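Xyloglucan-specific endo-beta-1,4-glucanase BoGH9A (Bacteroides ovatus, PDB 6DHT) cleaves the beta-1,4-linked glucan backbone of xyloglucan internally, releasing xyloglucan oligosaccharides. Local coordinates at residues A[34-39]-A[70-75]; A[209-214]-A[286-291]. One frame throughout, in Å; residues are numbered along the deposited sequence.

Interaction 1: A[34-39]-A[70-75]; sequences VVDSGK and KTRTTL
Val-35 and Thr-73 form an antiparallel hydrogen-bonded pair, with Val-35 N to Thr-73 O at 2.9 Å and Thr-73 N to Val-35 O at 3.1 Å, and Val-34 with Thr-74 is the neighbouring non-hydrogen-bonded pair. Beyond Val-35 the first segment leaves the strand, and charged side chains carry most of the contact. Asp-36 holds CG anti to its backbone N (chi1 -174°), and each oxygen of its carboxylate meets a different cation. Arg-72, bent at chi2 (64°), runs beside it in the same direction and grips OD1 side-on with two nitrogens: NH1 on the syn side and NE from above the carboxylate plane, both 3.0 Å from Asp-36 OD1. Arg-72 NE also makes a weak bond to Asp-36 O. Lys-70, extended beyond CG, brings NZ to the syn lone pair of Asp-36 OD2 at 2.8 Å; this ammonium has a second salt bridge, to Glu-535. An alanine in place of Arg-72 would probably leave Asp-36 OD1 without its charged mate. On the face carrying Val-35 and Thr-73, Val-35 CG2 meets Leu-75 CD1 at 3.8 Å. At the end of the pairing a water links Gly-38 O, Thr-71 O and Thr-73 OG1. The backbone pairing joins strands 32-35 and 72-76, the two inner strands of an antiparallel sheet in the Ig-like N-terminal domain, and a salt-bridge network takes over where 32-35 ends.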
loop_
_atom_site.group_PDB
_atom_site.type_symbol
_atom_site.label_atom_id
_atom_site.label_comp_id
_atom_site.label_asym_id
_atom_site.label_seq_id
_atom_site.Cartn_x
_atom_site.Cartn_y
_atom_site.Cartn_z
ATOM N N VAL A 34 -1.393 -21.274 -14.169
ATOM C CA VAL A 34 -2.334 -22.245 -13.630
ATOM C C VAL A 34 -3.584 -22.255 -14.487
ATOM O O VAL A 34 -4.204 -21.216 -14.720
ATOM C CB VAL A 34 -2.709 -21.921 -12.188
ATOM C CG1 VAL A 34 -3.811 -22.850 -11.703
ATOM C CG2 VAL A 34 -1.486 -22.047 -11.298
ATOM N N VAL A 35 -3.971 -23.442 -14.950
ATOM C CA VAL A 35 -5.231 -23.572 -15.654
ATOM C C VAL A 35 -6.327 -23.693 -14.600
ATOM O O VAL A 35 -6.249 -24.546 -13.719
ATOM C CB VAL A 35 -5.215 -24.796 -16.562
ATOM C CG1 VAL A 35 -6.506 -24.853 -17.344
ATOM C CG2 VAL A 35 -4.054 -24.771 -17.518
ATOM N N ASP A 36 -7.332 -22.830 -14.671
ATOM C CA ASP A 36 -8.313 -22.687 -13.604
ATOM C C ASP A 36 -9.271 -23.876 -13.478
ATOM O O ASP A 36 -9.845 -24.089 -12.411
ATOM C CB ASP A 36 -9.134 -21.410 -13.818
ATOM C CG ASP A 36 -10.089 -21.113 -12.673
ATOM O OD1 ASP A 36 -9.653 -21.072 -11.506
ATOM O OD2 ASP A 36 -11.292 -20.893 -12.932
ATOM N N SER A 37 -9.450 -24.615 -14.569
ATOM C CA SER A 37 -10.351 -25.772 -14.572
ATOM C C SER A 37 -10.209 -26.499 -15.884
ATOM O O SER A 37 -9.824 -25.906 -16.885
ATOM C CB SER A 37 -11.808 -25.359 -14.363
ATOM O OG SER A 37 -12.274 -24.542 -15.422
ATOM N N GLY A 38 -10.505 -27.795 -15.856
ATOM C CA GLY A 38 -10.454 -28.619 -17.048
ATOM C C GLY A 38 -9.361 -29.662 -16.979
ATOM O O GLY A 38 -8.439 -29.578 -16.171
ATOM N N LYS A 39 -9.460 -30.657 -17.851
ATOM C CA LYS A 39 -8.482 -31.723 -17.904
ATOM C C LYS A 39 -7.326 -31.322 -18.818
ATOM O O LYS A 39 -7.525 -31.041 -19.999
ATOM C CB LYS A 39 -9.160 -33.007 -18.404
ATOM C CG LYS A 39 -8.325 -34.270 -18.208
ATOM C CD LYS A 39 -9.153 -35.547 -18.371
ATOM C CE LYS A 39 -8.278 -36.801 -18.324
ATOM N NZ LYS A 39 -7.231 -36.748 -17.254
ATOM N N LYS A 70 -13.224 -27.130 -8.866
ATOM C CA LYS A 70 -12.403 -26.954 -10.060
ATOM C C LYS A 70 -11.052 -27.622 -9.858
ATOM O O LYS A 70 -10.466 -27.538 -8.774
ATOM C CB LYS A 70 -12.163 -25.467 -10.360
ATOM C CG LYS A 70 -13.337 -24.663 -10.881
ATOM C CD LYS A 70 -12.995 -23.177 -10.780
ATOM C CE LYS A 70 -13.985 -22.293 -11.484
ATOM N NZ LYS A 70 -13.586 -20.854 -11.379
ATOM N N THR A 71 -10.546 -28.256 -10.913
ATOM C CA THR A 71 -9.207 -28.811 -10.927
ATOM C C THR A 71 -8.267 -27.738 -11.456
ATOM O O THR A 71 -8.400 -27.293 -12.596
ATOM C CB THR A 71 -9.082 -30.047 -11.849
ATOM O OG1 THR A 71 -9.874 -31.122 -11.324
ATOM C CG2 THR A 71 -7.644 -30.522 -11.955
ATOM N N ARG A 72 -7.311 -27.322 -10.629
ATOM C CA ARG A 72 -6.325 -26.337 -11.042
ATOM C C ARG A 72 -5.024 -27.044 -11.405
ATOM O O ARG A 72 -4.475 -27.777 -10.589
ATOM C CB ARG A 72 -6.109 -25.349 -9.898
ATOM C CG ARG A 72 -7.077 -24.197 -9.881
ATOM C CD ARG A 72 -8.550 -24.567 -9.657
ATOM N NE ARG A 72 -9.347 -23.343 -9.647
ATOM C CZ ARG A 72 -9.856 -22.761 -8.563
ATOM N NH1 ARG A 72 -10.488 -21.604 -8.668
ATOM N NH2 ARG A 72 -9.751 -23.320 -7.362
ATOM N N THR A 73 -4.509 -26.814 -12.612
ATOM C CA THR A 73 -3.319 -27.505 -13.093
ATOM C C THR A 73 -2.148 -26.532 -13.199
ATOM O O THR A 73 -2.244 -25.503 -13.857
ATOM C CB THR A 73 -3.574 -28.160 -14.475
ATOM O OG1 THR A 73 -4.750 -28.970 -14.394
ATOM C CG2 THR A 73 -2.389 -29.002 -14.926
ATOM N N THR A 74 -1.035 -26.895 -12.575
ATOM C CA THR A 74 0.158 -26.065 -12.578
ATOM C C THR A 74 1.030 -26.346 -13.788
ATOM O O THR A 74 1.348 -27.506 -14.094
ATOM C CB THR A 74 0.917 -26.302 -11.280
ATOM O OG1 THR A 74 0.117 -25.823 -10.195
ATOM C CG2 THR A 74 2.286 -25.604 -11.282
ATOM N N LEU A 75 1.410 -25.274 -14.473
ATOM C CA LEU A 75 2.292 -25.319 -15.620
ATOM C C LEU A 75 3.582 -24.588 -15.274
ATOM O O LEU A 75 3.570 -23.364 -15.161
ATOM C CB LEU A 75 1.618 -24.622 -16.796
ATOM C CG LEU A 75 0.141 -24.951 -17.008
ATOM C CD1 LEU A 75 -0.382 -24.210 -18.225
ATOM C CD2 LEU A 75 -0.110 -26.481 -17.175
HETATM O O HOH W 1 -6.873 -27.522 -14.976
HETATM O O HOH W 2 -12.274 -28.609 -13.279
#

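Interaction 2: A[209-214]-A[286-291]; sequences NHTPDL and EEDYPG. With CA (calcium ion), chain D; EDO (1,2-ethanediol), chain H.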
loop_
_atom_site.group_PDB
_atom_site.type_symbol
_atom_site.label_atom_id
_atom_site.label_comp_id
_atom_site.label_asym_id
_atom_site.label_seq_id
_atom_site.Cartn_x
_atom_site.Cartn_y
_atom_site.Cartn_z
ATOM N N ASN A 209 13.452 18.176 -10.153
ATOM C CA ASN A 209 14.181 18.766 -9.040
ATOM C C ASN A 209 15.297 17.828 -8.574
ATOM O O ASN A 209 15.633 16.886 -9.277
ATOM C CB ASN A 209 13.240 19.173 -7.905
ATOM C CG ASN A 209 12.634 17.992 -7.167
ATOM O OD1 ASN A 209 13.047 16.832 -7.323
ATOM N ND2 ASN A 209 11.656 18.299 -6.336
ATOM N N HIS A 210 15.834 18.069 -7.382
ATOM C CA HIS A 210 16.970 17.297 -6.877
ATOM C C HIS A 210 16.601 16.251 -5.831
ATOM O O HIS A 210 17.466 15.735 -5.115
ATOM C CB HIS A 210 18.031 18.248 -6.292
ATOM C CG HIS A 210 18.776 19.026 -7.329
ATOM N ND1 HIS A 210 18.176 19.990 -8.109
ATOM C CD2 HIS A 210 20.068 18.971 -7.726
ATOM C CE1 HIS A 210 19.067 20.497 -8.942
ATOM N NE2 HIS A 210 20.224 19.897 -8.728
ATOM N N THR A 211 15.307 15.927 -5.755
ATOM C CA THR A 211 14.786 15.067 -4.699
ATOM C C THR A 211 14.167 13.827 -5.354
ATOM O O THR A 211 13.523 13.950 -6.396
ATOM C CB THR A 211 13.739 15.798 -3.888
ATOM O OG1 THR A 211 14.328 17.000 -3.345
ATOM C CG2 THR A 211 13.277 14.945 -2.723
ATOM N N PRO A 212 14.402 12.639 -4.773
ATOM C CA PRO A 212 13.698 11.455 -5.302
ATOM C C PRO A 212 12.188 11.656 -5.340
ATOM O O PRO A 212 11.570 12.155 -4.393
ATOM C CB PRO A 212 14.074 10.349 -4.307
ATOM C CG PRO A 212 15.446 10.787 -3.780
ATOM C CD PRO A 212 15.289 12.286 -3.648
ATOM N N ASP A 213 11.622 11.274 -6.469
ATOM C CA ASP A 213 10.207 11.508 -6.750
ATOM C C ASP A 213 9.283 10.870 -5.708
ATOM O O ASP A 213 8.256 11.460 -5.392
ATOM C CB ASP A 213 9.820 11.038 -8.152
ATOM C CG ASP A 213 10.268 11.973 -9.259
ATOM O OD1 ASP A 213 10.945 12.986 -8.968
ATOM O OD2 ASP A 213 9.967 11.673 -10.429
ATOM N N LEU A 214 9.628 9.693 -5.180
ATOM C CA LEU A 214 8.836 9.116 -4.093
ATOM C C LEU A 214 8.745 10.090 -2.930
ATOM O O LEU A 214 7.657 10.274 -2.368
ATOM C CB LEU A 214 9.361 7.761 -3.633
ATOM C CG LEU A 214 8.556 7.087 -2.515
ATOM C CD1 LEU A 214 8.649 5.570 -2.705
ATOM C CD2 LEU A 214 8.997 7.475 -1.143
ATOM N N GLU A 286 17.469 19.772 1.756
ATOM C CA GLU A 286 17.215 21.126 2.190
ATOM C C GLU A 286 17.047 22.063 0.998
ATOM O O GLU A 286 16.346 23.071 1.097
ATOM C CB GLU A 286 18.361 21.603 3.077
ATOM C CG GLU A 286 18.346 20.968 4.451
ATOM C CD GLU A 286 17.192 21.464 5.319
ATOM O OE1 GLU A 286 16.749 22.632 5.134
ATOM O OE2 GLU A 286 16.733 20.683 6.191
ATOM N N GLU A 287 17.650 21.724 -0.133
ATOM C CA GLU A 287 17.520 22.548 -1.325
ATOM C C GLU A 287 16.078 22.670 -1.779
ATOM O O GLU A 287 15.575 23.768 -2.013
ATOM C CB GLU A 287 18.390 22.002 -2.458
ATOM C CG GLU A 287 18.224 22.752 -3.766
ATOM C CD GLU A 287 19.154 22.252 -4.864
ATOM O OE1 GLU A 287 19.743 21.161 -4.711
ATOM O OE2 GLU A 287 19.297 22.961 -5.882
ATOM N N ASP A 288 15.397 21.536 -1.889
ATOM C CA ASP A 288 14.028 21.536 -2.371
ATOM C C ASP A 288 13.016 21.650 -1.239
ATOM O O ASP A 288 11.896 22.112 -1.445
ATOM C CB ASP A 288 13.783 20.246 -3.165
ATOM C CG ASP A 288 14.499 20.232 -4.509
ATOM O OD1 ASP A 288 14.727 21.309 -5.115
ATOM O OD2 ASP A 288 14.867 19.135 -4.973
ATOM N N TYR A 289 13.400 21.215 -0.049
ATOM C CA TYR A 289 12.509 21.276 1.111
ATOM C C TYR A 289 13.161 21.958 2.310
ATOM O O TYR A 289 13.372 21.353 3.356
ATOM C CB TYR A 289 11.978 19.865 1.439
ATOM C CG TYR A 289 11.175 19.316 0.281
ATOM C CD1 TYR A 289 9.854 19.685 0.094
ATOM C CD2 TYR A 289 11.763 18.492 -0.667
ATOM C CE1 TYR A 289 9.131 19.244 -0.982
ATOM C CE2 TYR A 289 11.036 18.032 -1.755
ATOM C CZ TYR A 289 9.719 18.413 -1.904
ATOM O OH TYR A 289 8.961 17.985 -2.975
ATOM N N PRO A 290 13.449 23.259 2.158
ATOM C CA PRO A 290 14.199 23.965 3.203
ATOM C C PRO A 290 13.460 23.999 4.530
ATOM O O PRO A 290 12.290 24.370 4.580
ATOM C CB PRO A 290 14.349 25.379 2.626
ATOM C CG PRO A 290 13.295 25.503 1.592
ATOM C CD PRO A 290 13.148 24.128 1.010
ATOM N N GLY A 291 14.133 23.573 5.590
ATOM C CA GLY A 291 13.569 23.625 6.917
ATOM C C GLY A 291 12.657 22.483 7.306
ATOM O O GLY A 291 12.271 22.371 8.466
HETATM CA CA CA D . 12.016 14.786 -7.893
HETATM C C1 EDO H . 17.737 13.066 -8.554
HETATM O O1 EDO H . 16.628 13.970 -8.496
HETATM C C2 EDO H . 17.870 12.421 -7.182
HETATM O O2 EDO H . 16.680 11.670 -6.943
HETATM O O HOH W 3 13.749 14.600 -9.488
HETATM O O HOH W 4 15.843 21.363 -7.613
#
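Asp-288 meets three successive residues of 209-214, and its side chain can be followed outward. CB lies 3.3 Å from Thr-211 OG1. CG is anti to the carbonyl carbon (chi1 -71°), and the carboxylate it bears stacks on the amide of Asn-209, the two planes 20° apart. At the tip the oxygens divide the work. OD2 is gripped by two donors: His-210 N at 2.8 Å on its syn lone pair, and Thr-211 OG1 at 2.7 Å on its anti lone pair. OD1 accepts from a water that also bonds His-210 ND1. In the same loop, Glu-287 OE1 sits over one face of the imidazole of His-210, displaced toward the rim, and Tyr-289 presents its ring edge to Thr-211 OG1 while its hydroxyl bonds Asp-216. Asn-209 OD1 serves twice: it binds calcium at 2.4 Å and accepts from Thr-211 N, closing an Asx turn. The ion also takes Thr-211 O, Asp-213 OD1 and a water, and Glu-206 and Asp-216 complete the site. Asp-288 is thus placed as a second-shell residue and probably helps to position, from the 286-291 loop, the backbone and hydroxyl of a calcium-binding loop that leads into helix 213-226 of the family 9 catalytic domain.

Overall arrangement
Interaction 1 is mostly buried and interaction 2 lies at the surface; their centres are 50 Å apart, on opposite sides of the chain's centre, and their nearest atoms about 31 Å apart. They share no secondary-structure element: 34-39 and 70-75 each overlap a strand of the Ig-like domain at one end, whereas 209-214 and 286-291 are largely loops that lead into helices of the glycosyl hydrolase domain. The chemistry follows this difference. Interaction 1 buries 515 Å², pairs backbone with backbone and sets one aspartate against two cations. Interaction 2 buries 258 Å², has no such pairing, and directs an aspartate at uncharged donors beside a metal site.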